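Local structure of UPF0255 protein frsA (Vibrio vulnificus, 4I4C) at residues T27-T32 against M312-L317; S204-M209 against V232-K237; L240-S245 against K344-L349; F271-N276 against A339-K344; L324-V329 against S335-A340. The protein probably hydrolyses carboxylic esters, as a member of the FrsA family of the alpha/beta-hydrolase clan, and is considered not to be a cofactor-independent pyruvate decarboxylase. All blocks are in the same frame, centred on the assembly; numbering follows the deposited sequence.

From the N terminus, interaction 1 closes the widest loop, bringing residues 27-32 against the start of helix 314-323. Nested inside it, interaction 2 joins two loops, those following strands 193-199 and 223-226. The latter loop runs on into interaction 3, which reaches forward to 344-349; interaction 4 ties the start of helix 273-284 to 339-344. Both cross interaction 1 along the chain. Interactions 4 and 5 lie within the loop closed by interaction 3: interaction 4 shares Lys344 with interaction 3, and interaction 5, a short local closure, shares Ala339 and Ala340 with interaction 4. Interactions 1 and 5 also meet where strands 28-29 and 328-329 pair in parallel.

Interaction 1 (T27-T32 against M312-L317); sequences TQYMPT and MPKMYL
Lys314 NZ has two acceptors, the backbone oxygen of Ser24 and a water 2.6 Å away, and that water passes a hydrogen bond on to Thr27 O at 2.5 Å. The ammonium group thus ties helix 23-26 and Thr27, just before strand 28-29, to the first turn of helix 314-323. The lysine reaches this far because its CG is anti to the backbone N (chi1 -177°) and every torsion beyond is extended. On the way its aliphatic part runs obliquely past the Tyr29 ring, with Lys314 CE 3.7 Å from Tyr29 CE1. At the end of the same ring the hydroxyl rests on the helix, Tyr29 OH lying 3.4 Å from Leu317 CB. That contact is apolar on the leucine side; the hydroxyl finds its polar partner one residue further on, in a hydrogen bond with Asp318 OD1. Leu37 of helix 31-44 touches Tyr29, Lys314 and Leu317 alike. The loop leading into helix 314-323 carries Met312, which touches the hexanoic acid. Beyond Tyr29, Val329 pairs through its backbone with Gln28 and Met30. The tyrosine is therefore a bridge from a short two-stranded parallel sheet, 28-29 with 328-329, to helix 314-323.

Interaction 2 (S204-M209 against V232-K237); sequences SLQTDM and VGYSSK
The amide of Gln206 and the ring of Tyr234 stand steeply to one another, their planes 76° apart, and the amide nitrogen approaches the ring obliquely: Gln206 NE2 is 3.6 Å from Tyr234 CD2 and 3.9 Å from Tyr234 CB. The amide is not held by the ring. Gln206 NE2 donates to Asp228 OD2 and to Thr181 O, while Gln206 OE1 is hydrogen-bonded to His183 ND1 and Thr226 OG1, so both ends are fixed and its flip is settled. Asp228 OD2 also receives Tyr234 N, which makes this aspartate the common anchor of the two touching residues. CG of Gln206 sits between the backbone N and the carbonyl carbon (chi1 64°), and the extended chain beyond carries the amide across to the other loop. Further along, Val232 CG1 packs on Ser204 O at 3.4 Å. Each loop is braced internally. Leu205 N meets Asp208 OD2 from above the carboxylate plane at 3.0 Å, and Ser235 N closes a tight turn onto Val232 O at 2.8 Å. With no hydrogen bond directly joining the segments, the chemistry implies a junction made by van der Waals contact and by a shared carboxylate, Asp228, that positions both sides.

Interaction 3 (L240-S245 against K344-L349); sequences LTEDYS and KVQGFL
The backbones stay well apart, CA of Glu242 and CA of Gln346 being nearest at 8.3 Å, and the gap is bridged by Gln346, which projects from a type I turn running from Lys344 to Gly347. Its extended chain brings the amide between two residues of the other loop. Gln346 NE2 lies 3.5 Å from Tyr244 CE1, approaching the ring obliquely with the amide and ring planes 67° apart, and 3.6 Å from Glu242 CG. Glu242 comes from the opposite direction and lays its aliphatic part against the amide; it is poorly ordered at this exposed edge, so its carboxylate position carries little weight. The polar needs of the glutamine are met elsewhere: NE2 donates to Ala340 O, and OE1 accepts from Arg280 NE. Likewise Tyr244 OH is bonded to Trp341 O and to Asn276 ND2, which fixes the hydroxyl end of the ring. Arg280 reaches the other loop as well, through a salt bridge with Asp243 OD1. In that loop Thr241 OG1 accepts from Asp243 N at 2.9 Å. The contact thus sets an ST turn, on the approach to helix 246-254, beside a type I beta turn on the approach to strand 358-363.

Interaction 4 (F271-N276 against A339-K344); sequences FRFGGN and AAWSLK. With 6NA (hexanoic acid), chain D.
The sharp turn between strand 266-271 and helix 273-284, which matches the nucleophile elbow of alpha/beta hydrolases, meets the 339-344 loop through Phe273 and Trp341. Their rings are nearly parallel, planes at 29°, but slid so far apart, with centroids 5.4 Å from each other, that they barely overlap. Phe273 CZ lies over one face of the indole, towards its rim, 4.1 Å from Trp341 CE3. CG of Phe273 is anti to the backbone N (chi1 -164°), which swings the ring out from the helix start to the tryptophan. The sequence Phe271-Arg272-Phe273-Gly274 puts Arg272, with its positive phi of 49°, where the nucleophile stands in that motif; its NH1 forms a salt bridge with Asp366 OD2. Phe273 N donates to O of the hexanoic acid at 3.0 Å, and the ligand is also hydrogen-bonded to Leu202 N, a pairing of backbone donors consistent with an oxyanion hole. One turn along the helix, Asn276 ND2 lies at the edge of the Phe273 ring, in its plane, and 3.6 Å from Trp341 O; its main hydrogen bond goes to Pro298 O. Leu343 CD1 closes this end of the contact on Asn276 O, at 3.7 Å.

Interaction 5 (L324-V329 against S335-A340); sequences LGKSVV and SGQMAA
Lys326 and Gln337 make the one direct contact between these segments, a bridge on the surface just past a Schellman motif: Gly325, with positive phi, ends helix 314-323 and turns the chain towards strand 328-329. This outer side is loose and polar. Lys326 and Gln337 extend from opposite directions, each with CG beside its own backbone N and the chain stretched beyond, until the ammonium meets the amide oxygen. Lys326 NZ would donate to Gln337 OE1, but their separation of 2.4 Å is too short to be taken at face value, and both residues also touch a crystal neighbour. The packed part is the apolar one, around Leu324 and Met338. Leu334 of helix 331-337 is packed by Leu324 and Val329, while Met338, just past the helix, rests on Leu320 of helix 314-323; Val329 also meets Ala321. Leu324 points towards the 335-340 segment without quite touching it, its CD1 staying 4.7 Å from Met338 CG. Its closer neighbours are Leu240 and Trp341, and the tightest of this packing sets Leu324 CD2 against CZ2 of the Trp341 indole.

Interaction 1 (T27-T32 against M312-L317)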
# COMPACT_ATOMS: atom_id res chain seq x y z
N THR A 27 -1.97 -17.48 10.67
CA THR A 27 -3.38 -17.51 10.37
C THR A 27 -3.92 -18.91 10.55
O THR A 27 -3.33 -19.88 10.06
CB THR A 27 -3.63 -17.02 8.94
OG1 THR A 27 -3.00 -15.75 8.76
CG2 THR A 27 -5.13 -16.90 8.64
N GLN A 28 -5.04 -19.01 11.26
CA GLN A 28 -5.68 -20.29 11.52
C GLN A 28 -6.72 -20.57 10.44
O GLN A 28 -7.56 -19.73 10.14
CB GLN A 28 -6.36 -20.28 12.89
CG GLN A 28 -5.39 -20.11 14.05
CD GLN A 28 -4.54 -21.34 14.27
OE1 GLN A 28 -5.01 -22.34 14.82
NE2 GLN A 28 -3.29 -21.29 13.83
N TYR A 29 -6.64 -21.76 9.84
CA TYR A 29 -7.59 -22.16 8.81
C TYR A 29 -8.35 -23.40 9.26
O TYR A 29 -7.79 -24.27 9.93
CB TYR A 29 -6.87 -22.45 7.50
CG TYR A 29 -6.36 -21.22 6.78
CD1 TYR A 29 -5.10 -20.68 7.06
CD2 TYR A 29 -7.14 -20.60 5.80
CE1 TYR A 29 -4.64 -19.55 6.38
CE2 TYR A 29 -6.70 -19.49 5.14
CZ TYR A 29 -5.45 -18.96 5.42
OH TYR A 29 -5.05 -17.84 4.73
N MET A 30 -9.61 -23.49 8.86
CA MET A 30 -10.39 -24.70 9.10
C MET A 30 -9.71 -25.84 8.34
O MET A 30 -9.10 -25.60 7.30
CB MET A 30 -11.82 -24.52 8.60
CG MET A 30 -12.62 -23.45 9.34
SD MET A 30 -12.78 -23.75 11.12
CE MET A 30 -13.24 -25.47 11.12
N PRO A 31 -9.80 -27.08 8.87
CA PRO A 31 -9.12 -28.21 8.23
C PRO A 31 -9.49 -28.40 6.75
O PRO A 31 -8.60 -28.74 5.97
CB PRO A 31 -9.57 -29.41 9.08
CG PRO A 31 -9.76 -28.80 10.46
CD PRO A 31 -10.42 -27.47 10.15
N THR A 32 -10.74 -28.16 6.37
CA THR A 32 -11.11 -28.26 4.95
C THR A 32 -10.43 -27.15 4.14
O THR A 32 -10.09 -27.32 2.98
CB THR A 32 -12.63 -28.22 4.73
OG1 THR A 32 -13.18 -27.07 5.38
CG2 THR A 32 -13.27 -29.49 5.29
N MET A 312 -5.87 -18.15 -5.05
CA MET A 312 -4.80 -17.21 -4.68
C MET A 312 -3.77 -17.80 -3.71
O MET A 312 -4.13 -18.59 -2.85
CB MET A 312 -5.42 -16.00 -4.00
CG MET A 312 -6.19 -15.11 -4.92
SD MET A 312 -6.46 -13.57 -4.06
CE MET A 312 -7.39 -14.12 -2.62
N PRO A 313 -2.50 -17.36 -3.83
CA PRO A 313 -1.48 -17.79 -2.88
C PRO A 313 -1.88 -17.49 -1.44
O PRO A 313 -2.64 -16.55 -1.19
CB PRO A 313 -0.25 -16.97 -3.30
CG PRO A 313 -0.43 -16.80 -4.78
CD PRO A 313 -1.93 -16.57 -4.94
N LYS A 314 -1.38 -18.28 -0.50
CA LYS A 314 -1.76 -18.14 0.90
C LYS A 314 -1.51 -16.74 1.47
O LYS A 314 -2.25 -16.29 2.35
CB LYS A 314 -1.03 -19.18 1.75
CG LYS A 314 -1.42 -19.14 3.20
CD LYS A 314 -0.67 -20.19 4.04
CE LYS A 314 -1.13 -20.07 5.50
NZ LYS A 314 -0.43 -21.08 6.35
N MET A 315 -0.47 -16.06 0.99
CA MET A 315 -0.16 -14.72 1.51
C MET A 315 -1.32 -13.75 1.34
O MET A 315 -1.59 -12.95 2.23
CB MET A 315 1.09 -14.12 0.88
CG MET A 315 1.67 -12.97 1.72
SD MET A 315 2.57 -11.67 0.87
CE MET A 315 1.22 -10.73 0.15
N TYR A 316 -2.01 -13.83 0.21
CA TYR A 316 -3.15 -12.93 -0.03
C TYR A 316 -4.34 -13.26 0.87
O TYR A 316 -4.97 -12.36 1.43
CB TYR A 316 -3.56 -12.91 -1.52
CG TYR A 316 -2.44 -12.38 -2.42
CD1 TYR A 316 -2.26 -11.01 -2.60
CD2 TYR A 316 -1.55 -13.25 -3.06
CE1 TYR A 316 -1.24 -10.52 -3.40
CE2 TYR A 316 -0.52 -12.76 -3.87
CZ TYR A 316 -0.37 -11.39 -4.03
OH TYR A 316 0.64 -10.87 -4.82
N LEU A 317 -4.63 -14.54 1.00
CA LEU A 317 -5.70 -14.98 1.89
C LEU A 317 -5.37 -14.64 3.35
O LEU A 317 -6.26 -14.26 4.11
CB LEU A 317 -5.96 -16.48 1.70
CG LEU A 317 -6.50 -16.85 0.31
CD1 LEU A 317 -6.43 -18.36 0.07
CD2 LEU A 317 -7.94 -16.35 0.15
O HOH W 1 -1.26 -20.58 8.79

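Interaction 2 (S204-M209 against V232-K237)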
# COMPACT_ATOMS: atom_id res chain seq x y z
N SER A 204 0.53 -2.49 2.18
CA SER A 204 1.49 -1.39 2.26
C SER A 204 1.20 -0.57 3.51
O SER A 204 0.13 -0.70 4.11
CB SER A 204 1.36 -0.49 1.02
OG SER A 204 1.93 -1.08 -0.14
N LEU A 205 2.15 0.27 3.90
CA LEU A 205 1.91 1.25 4.95
C LEU A 205 1.95 2.62 4.28
O LEU A 205 2.58 2.79 3.23
CB LEU A 205 3.00 1.16 6.03
CG LEU A 205 3.34 -0.16 6.72
CD1 LEU A 205 4.53 0.05 7.65
CD2 LEU A 205 2.17 -0.76 7.50
N GLN A 206 1.30 3.61 4.89
CA GLN A 206 1.21 4.94 4.29
C GLN A 206 2.57 5.63 4.16
O GLN A 206 2.74 6.59 3.39
CB GLN A 206 0.23 5.81 5.08
CG GLN A 206 0.65 6.11 6.51
CD GLN A 206 -0.27 7.15 7.11
OE1 GLN A 206 -0.09 8.33 6.88
NE2 GLN A 206 -1.26 6.71 7.87
N THR A 207 3.54 5.12 4.90
CA THR A 207 4.89 5.66 4.91
C THR A 207 5.76 5.05 3.79
O THR A 207 6.96 5.30 3.73
CB THR A 207 5.55 5.49 6.32
OG1 THR A 207 5.31 4.17 6.80
CG2 THR A 207 4.96 6.47 7.34
N ASP A 208 5.16 4.28 2.89
CA ASP A 208 5.92 3.59 1.84
C ASP A 208 5.98 4.38 0.53
O ASP A 208 6.38 3.84 -0.49
CB ASP A 208 5.34 2.19 1.53
CG ASP A 208 5.42 1.23 2.71
OD1 ASP A 208 6.06 1.59 3.72
OD2 ASP A 208 4.84 0.13 2.62
N MET A 209 5.61 5.67 0.55
CA MET A 209 5.47 6.43 -0.70
C MET A 209 6.22 7.76 -0.71
O MET A 209 5.85 8.67 -1.46
CB MET A 209 3.98 6.68 -0.98
CG MET A 209 3.21 5.39 -1.25
SD MET A 209 1.42 5.59 -1.21
CE MET A 209 1.13 6.03 0.52
N VAL A 232 -5.81 -1.09 7.98
CA VAL A 232 -4.40 -1.01 7.62
C VAL A 232 -3.66 0.03 8.45
O VAL A 232 -4.14 1.16 8.61
CB VAL A 232 -4.24 -0.63 6.13
CG1 VAL A 232 -2.77 -0.39 5.79
CG2 VAL A 232 -4.84 -1.68 5.22
N GLY A 233 -2.49 -0.35 8.97
CA GLY A 233 -1.58 0.56 9.67
C GLY A 233 -2.18 1.37 10.80
O GLY A 233 -2.79 0.81 11.72
N TYR A 234 -2.02 2.69 10.73
CA TYR A 234 -2.62 3.63 11.68
C TYR A 234 -4.15 3.57 11.71
O TYR A 234 -4.77 4.09 12.64
CB TYR A 234 -2.22 5.07 11.33
CG TYR A 234 -0.85 5.50 11.80
CD1 TYR A 234 -0.63 5.84 13.14
CD2 TYR A 234 0.21 5.61 10.91
CE1 TYR A 234 0.63 6.26 13.58
CE2 TYR A 234 1.47 6.02 11.34
CZ TYR A 234 1.67 6.35 12.67
OH TYR A 234 2.91 6.77 13.08
N SER A 235 -4.75 2.98 10.68
CA SER A 235 -6.19 2.85 10.63
C SER A 235 -6.64 1.44 10.99
O SER A 235 -7.77 1.04 10.69
CB SER A 235 -6.71 3.23 9.24
OG SER A 235 -6.24 4.51 8.90
N SER A 236 -5.75 0.69 11.64
CA SER A 236 -6.04 -0.67 12.08
C SER A 236 -7.33 -0.80 12.87
O SER A 236 -8.04 -1.80 12.76
CB SER A 236 -4.87 -1.22 12.91
OG SER A 236 -4.63 -0.42 14.06
N LYS A 237 -7.65 0.21 13.68
CA LYS A 237 -8.81 0.15 14.54
C LYS A 237 -10.11 0.52 13.83
O LYS A 237 -11.19 0.44 14.42
CB LYS A 237 -8.59 0.99 15.80
CG LYS A 237 -7.42 0.49 16.64
CD LYS A 237 -7.27 1.25 17.95
CE LYS A 237 -6.87 2.70 17.69
NZ LYS A 237 -5.60 2.79 16.92

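Interaction 3 (L240-S245 against K344-L349)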
# COMPACT_ATOMS: atom_id res chain seq x y z
N LEU A 240 -12.86 -2.55 8.13
CA LEU A 240 -13.05 -2.48 6.70
C LEU A 240 -14.50 -2.85 6.39
O LEU A 240 -14.88 -4.02 6.46
CB LEU A 240 -12.11 -3.48 6.04
CG LEU A 240 -11.87 -3.39 4.54
CD1 LEU A 240 -11.18 -2.08 4.20
CD2 LEU A 240 -11.04 -4.59 4.10
N THR A 241 -15.32 -1.86 6.07
CA THR A 241 -16.72 -2.11 5.75
C THR A 241 -16.95 -1.82 4.28
O THR A 241 -16.01 -1.51 3.54
CB THR A 241 -17.67 -1.23 6.57
OG1 THR A 241 -17.94 -0.01 5.85
CG2 THR A 241 -17.07 -0.89 7.93
N GLU A 242 -18.21 -1.90 3.85
CA GLU A 242 -18.54 -1.65 2.45
C GLU A 242 -18.34 -0.18 2.10
O GLU A 242 -18.07 0.16 0.95
CB GLU A 242 -19.96 -2.12 2.12
CG GLU A 242 -20.12 -2.48 0.64
CD GLU A 242 -21.42 -3.20 0.34
OE1 GLU A 242 -21.93 -3.93 1.23
OE2 GLU A 242 -21.95 -3.03 -0.78
N ASP A 243 -18.46 0.69 3.10
CA ASP A 243 -18.12 2.10 2.96
C ASP A 243 -16.65 2.29 3.33
O ASP A 243 -16.33 2.84 4.38
CB ASP A 243 -19.01 2.96 3.87
CG ASP A 243 -18.70 4.43 3.76
OD1 ASP A 243 -18.19 4.86 2.70
OD2 ASP A 243 -18.96 5.16 4.74
N TYR A 244 -15.76 1.82 2.46
CA TYR A 244 -14.34 1.80 2.79
C TYR A 244 -13.61 3.07 2.35
O TYR A 244 -12.40 3.18 2.48
CB TYR A 244 -13.66 0.53 2.26
CG TYR A 244 -13.87 0.22 0.79
CD1 TYR A 244 -14.60 -0.90 0.38
CD2 TYR A 244 -13.31 1.03 -0.20
CE1 TYR A 244 -14.79 -1.18 -0.99
CE2 TYR A 244 -13.50 0.76 -1.56
CZ TYR A 244 -14.24 -0.35 -1.95
OH TYR A 244 -14.41 -0.61 -3.30
N SER A 245 -14.37 4.04 1.84
CA SER A 245 -13.81 5.34 1.47
C SER A 245 -14.01 6.31 2.63
O SER A 245 -13.54 7.45 2.60
CB SER A 245 -14.48 5.87 0.20
OG SER A 245 -15.90 5.90 0.32
N LYS A 344 -18.74 -2.16 -9.05
CA LYS A 344 -19.87 -2.48 -9.91
C LYS A 344 -20.98 -3.08 -9.05
O LYS A 344 -22.14 -2.66 -9.15
CB LYS A 344 -19.44 -3.47 -11.00
CG LYS A 344 -20.45 -3.66 -12.12
CD LYS A 344 -20.15 -4.93 -12.89
CE LYS A 344 -20.22 -4.69 -14.38
NZ LYS A 344 -21.55 -4.22 -14.81
N VAL A 345 -20.63 -4.04 -8.20
CA VAL A 345 -21.59 -4.63 -7.27
C VAL A 345 -22.20 -3.59 -6.32
O VAL A 345 -23.37 -3.70 -5.92
CB VAL A 345 -20.97 -5.82 -6.52
CG1 VAL A 345 -21.94 -6.37 -5.47
CG2 VAL A 345 -20.59 -6.90 -7.51
N GLN A 346 -21.44 -2.55 -6.01
CA GLN A 346 -21.94 -1.47 -5.16
C GLN A 346 -22.79 -0.43 -5.91
O GLN A 346 -23.48 0.37 -5.28
CB GLN A 346 -20.79 -0.80 -4.42
CG GLN A 346 -19.99 -1.76 -3.56
CD GLN A 346 -18.95 -1.04 -2.74
OE1 GLN A 346 -19.01 0.18 -2.59
NE2 GLN A 346 -17.98 -1.78 -2.20
N GLY A 347 -22.73 -0.44 -7.24
CA GLY A 347 -23.61 0.37 -8.07
C GLY A 347 -23.00 1.63 -8.65
O GLY A 347 -23.69 2.46 -9.26
N PHE A 348 -21.69 1.78 -8.49
CA PHE A 348 -20.99 2.99 -8.91
C PHE A 348 -20.62 3.00 -10.38
O PHE A 348 -20.14 4.01 -10.90
CB PHE A 348 -19.72 3.19 -8.07
CG PHE A 348 -19.99 3.60 -6.65
CD1 PHE A 348 -20.26 4.93 -6.35
CD2 PHE A 348 -19.98 2.68 -5.63
CE1 PHE A 348 -20.50 5.32 -5.04
CE2 PHE A 348 -20.23 3.06 -4.33
CZ PHE A 348 -20.49 4.39 -4.04
N LEU A 349 -20.81 1.87 -11.05
CA LEU A 349 -20.31 1.73 -12.42
C LEU A 349 -21.39 1.30 -13.41
O LEU A 349 -21.14 0.48 -14.30
CB LEU A 349 -19.13 0.75 -12.45
CG LEU A 349 -17.89 1.18 -11.67
CD1 LEU A 349 -16.83 0.09 -11.76
CD2 LEU A 349 -17.35 2.52 -12.18

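Interaction 4 (F271-N276 against A339-K344)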
# COMPACT_ATOMS: atom_id res chain seq x y z
N PHE A 271 -3.35 3.37 -5.22
CA PHE A 271 -2.70 2.16 -5.73
C PHE A 271 -3.41 0.94 -5.17
O PHE A 271 -3.82 0.94 -4.01
CB PHE A 271 -1.24 2.11 -5.26
CG PHE A 271 -0.43 3.32 -5.65
CD1 PHE A 271 0.23 3.36 -6.87
CD2 PHE A 271 -0.30 4.39 -4.78
CE1 PHE A 271 1.00 4.47 -7.23
CE2 PHE A 271 0.47 5.50 -5.13
CZ PHE A 271 1.12 5.53 -6.35
N ARG A 272 -3.51 -0.12 -5.97
CA ARG A 272 -4.19 -1.34 -5.53
C ARG A 272 -5.55 -1.00 -4.93
O ARG A 272 -6.26 -0.14 -5.44
CB ARG A 272 -3.34 -2.13 -4.51
CG ARG A 272 -1.93 -2.42 -4.94
CD ARG A 272 -1.92 -2.99 -6.32
NE ARG A 272 -1.63 -4.41 -6.33
CZ ARG A 272 -1.83 -5.20 -7.39
NH1 ARG A 272 -2.34 -4.70 -8.52
NH2 ARG A 272 -1.52 -6.49 -7.30
N PHE A 273 -5.89 -1.64 -3.81
CA PHE A 273 -7.20 -1.45 -3.18
C PHE A 273 -7.39 0.01 -2.78
O PHE A 273 -8.52 0.49 -2.73
CB PHE A 273 -7.36 -2.36 -1.97
CG PHE A 273 -8.79 -2.51 -1.50
CD1 PHE A 273 -9.84 -2.39 -2.39
CD2 PHE A 273 -9.08 -2.76 -0.17
CE1 PHE A 273 -11.15 -2.53 -1.96
CE2 PHE A 273 -10.38 -2.89 0.26
CZ PHE A 273 -11.41 -2.78 -0.63
N GLY A 274 -6.28 0.70 -2.52
CA GLY A 274 -6.34 2.15 -2.34
C GLY A 274 -7.09 2.82 -3.49
O GLY A 274 -7.82 3.80 -3.30
N GLY A 275 -6.92 2.29 -4.70
CA GLY A 275 -7.60 2.81 -5.87
C GLY A 275 -9.13 2.72 -5.86
O GLY A 275 -9.81 3.62 -6.34
N ASN A 276 -9.67 1.63 -5.32
CA ASN A 276 -11.12 1.53 -5.17
C ASN A 276 -11.69 2.65 -4.34
O ASN A 276 -12.76 3.17 -4.64
CB ASN A 276 -11.50 0.25 -4.48
CG ASN A 276 -11.28 -0.94 -5.33
OD1 ASN A 276 -10.25 -1.03 -6.02
ND2 ASN A 276 -12.23 -1.88 -5.30
N ALA A 339 -17.10 -10.28 -2.74
CA ALA A 339 -17.86 -9.78 -3.89
C ALA A 339 -18.42 -8.37 -3.61
O ALA A 339 -18.51 -7.53 -4.51
CB ALA A 339 -18.97 -10.74 -4.27
N ALA A 340 -18.74 -8.11 -2.34
CA ALA A 340 -19.34 -6.83 -1.96
C ALA A 340 -18.41 -5.63 -2.12
O ALA A 340 -18.83 -4.48 -1.96
CB ALA A 340 -19.87 -6.90 -0.55
N TRP A 341 -17.14 -5.88 -2.46
CA TRP A 341 -16.15 -4.82 -2.56
C TRP A 341 -16.01 -4.27 -3.96
O TRP A 341 -15.40 -3.22 -4.17
CB TRP A 341 -14.77 -5.30 -2.08
CG TRP A 341 -14.69 -5.58 -0.61
CD1 TRP A 341 -15.60 -5.26 0.35
CD2 TRP A 341 -13.61 -6.24 0.06
NE1 TRP A 341 -15.17 -5.68 1.58
CE2 TRP A 341 -13.95 -6.29 1.43
CE3 TRP A 341 -12.40 -6.79 -0.36
CZ2 TRP A 341 -13.12 -6.87 2.37
CZ3 TRP A 341 -11.58 -7.37 0.58
CH2 TRP A 341 -11.94 -7.41 1.93
N SER A 342 -16.55 -5.00 -4.93
CA SER A 342 -16.63 -4.53 -6.31
C SER A 342 -17.44 -3.24 -6.40
O SER A 342 -18.52 -3.14 -5.84
CB SER A 342 -17.26 -5.60 -7.20
OG SER A 342 -17.87 -5.03 -8.36
N LEU A 343 -16.91 -2.27 -7.14
CA LEU A 343 -17.55 -0.97 -7.31
C LEU A 343 -18.70 -1.05 -8.31
O LEU A 343 -19.50 -0.14 -8.42
CB LEU A 343 -16.54 0.08 -7.75
CG LEU A 343 -15.48 0.54 -6.74
CD1 LEU A 343 -14.55 1.56 -7.39
CD2 LEU A 343 -16.13 1.13 -5.51
N LYS A 344 -18.74 -2.16 -9.05
CA LYS A 344 -19.87 -2.48 -9.91
C LYS A 344 -20.98 -3.08 -9.05
O LYS A 344 -22.14 -2.66 -9.15
CB LYS A 344 -19.44 -3.47 -11.00
CG LYS A 344 -20.45 -3.66 -12.12
CD LYS A 344 -20.15 -4.93 -12.89
CE LYS A 344 -20.22 -4.69 -14.38
NZ LYS A 344 -21.55 -4.22 -14.81
CA 6NA D . -5.40 -5.67 -3.13
C 6NA D . -4.43 -4.80 -2.41
O 6NA D . -4.73 -3.71 -2.01
CB 6NA D . -5.79 -6.89 -2.40
CG 6NA D . -6.82 -7.73 -2.97
CD 6NA D . -6.54 -8.42 -4.22
C6 6NA D . -5.86 -9.69 -4.08
OXT 6NA D . -3.32 -5.17 -2.22

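Interaction 5 (L324-V329 against S335-A340)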
# COMPACT_ATOMS: atom_id res chain seq x y z
N LEU A 324 -9.75 -8.34 7.71
CA LEU A 324 -11.16 -8.57 8.04
C LEU A 324 -11.36 -9.00 9.49
O LEU A 324 -12.49 -9.25 9.92
CB LEU A 324 -11.78 -9.58 7.08
CG LEU A 324 -11.87 -9.04 5.66
CD1 LEU A 324 -12.38 -10.10 4.70
CD2 LEU A 324 -12.76 -7.81 5.63
N GLY A 325 -10.26 -9.09 10.23
CA GLY A 325 -10.28 -9.49 11.63
C GLY A 325 -10.81 -10.88 11.88
O GLY A 325 -11.41 -11.15 12.93
N LYS A 326 -10.58 -11.78 10.93
CA LYS A 326 -11.04 -13.15 11.10
C LYS A 326 -10.14 -13.92 12.07
O LYS A 326 -8.91 -13.78 12.04
CB LYS A 326 -11.17 -13.86 9.75
CG LYS A 326 -12.08 -13.14 8.78
CD LYS A 326 -12.75 -14.07 7.81
CE LYS A 326 -14.07 -13.48 7.31
NZ LYS A 326 -14.81 -14.41 6.40
N SER A 327 -10.76 -14.68 12.96
CA SER A 327 -10.04 -15.48 13.94
C SER A 327 -9.58 -16.77 13.29
O SER A 327 -8.44 -17.20 13.45
CB SER A 327 -10.94 -15.80 15.13
OG SER A 327 -11.39 -14.62 15.77
N VAL A 328 -10.47 -17.38 12.53
CA VAL A 328 -10.17 -18.61 11.85
C VAL A 328 -10.82 -18.50 10.49
O VAL A 328 -11.88 -17.91 10.35
CB VAL A 328 -10.67 -19.85 12.65
CG1 VAL A 328 -12.16 -19.78 12.89
CG2 VAL A 328 -10.28 -21.17 11.97
N VAL A 329 -10.16 -19.05 9.47
CA VAL A 329 -10.59 -18.78 8.11
C VAL A 329 -11.24 -19.96 7.44
O VAL A 329 -10.70 -21.07 7.42
CB VAL A 329 -9.41 -18.34 7.22
CG1 VAL A 329 -9.91 -17.92 5.83
CG2 VAL A 329 -8.67 -17.22 7.88
N SER A 335 -14.19 -16.00 0.21
CA SER A 335 -14.26 -15.71 -1.22
C SER A 335 -15.62 -15.17 -1.63
O SER A 335 -15.70 -14.29 -2.49
CB SER A 335 -13.97 -16.98 -2.03
OG SER A 335 -14.95 -17.96 -1.77
N GLY A 336 -16.68 -15.71 -1.04
CA GLY A 336 -18.03 -15.24 -1.33
C GLY A 336 -18.27 -13.85 -0.77
O GLY A 336 -18.98 -13.04 -1.36
N GLN A 337 -17.66 -13.58 0.37
CA GLN A 337 -17.88 -12.30 1.05
C GLN A 337 -17.25 -11.10 0.36
O GLN A 337 -17.77 -9.99 0.45
CB GLN A 337 -17.41 -12.37 2.50
CG GLN A 337 -18.35 -13.12 3.43
CD GLN A 337 -17.70 -13.45 4.78
OE1 GLN A 337 -16.46 -13.52 4.89
NE2 GLN A 337 -18.53 -13.65 5.80
N MET A 338 -16.13 -11.30 -0.34
CA MET A 338 -15.44 -10.16 -0.94
C MET A 338 -16.12 -9.57 -2.20
O MET A 338 -15.75 -8.48 -2.65
CB MET A 338 -13.97 -10.47 -1.21
CG MET A 338 -13.11 -10.37 0.05
SD MET A 338 -11.48 -10.92 -0.37
CE MET A 338 -11.87 -12.57 -0.91
N ALA A 339 -17.10 -10.28 -2.74
CA ALA A 339 -17.86 -9.78 -3.89
C ALA A 339 -18.42 -8.37 -3.61
O ALA A 339 -18.51 -7.53 -4.51
CB ALA A 339 -18.97 -10.74 -4.27
N ALA A 340 -18.74 -8.11 -2.34
CA ALA A 340 -19.34 -6.83 -1.96
C ALA A 340 -18.41 -5.63 -2.12
O ALA A 340 -18.83 -4.48 -1.96
CB ALA A 340 -19.87 -6.90 -0.55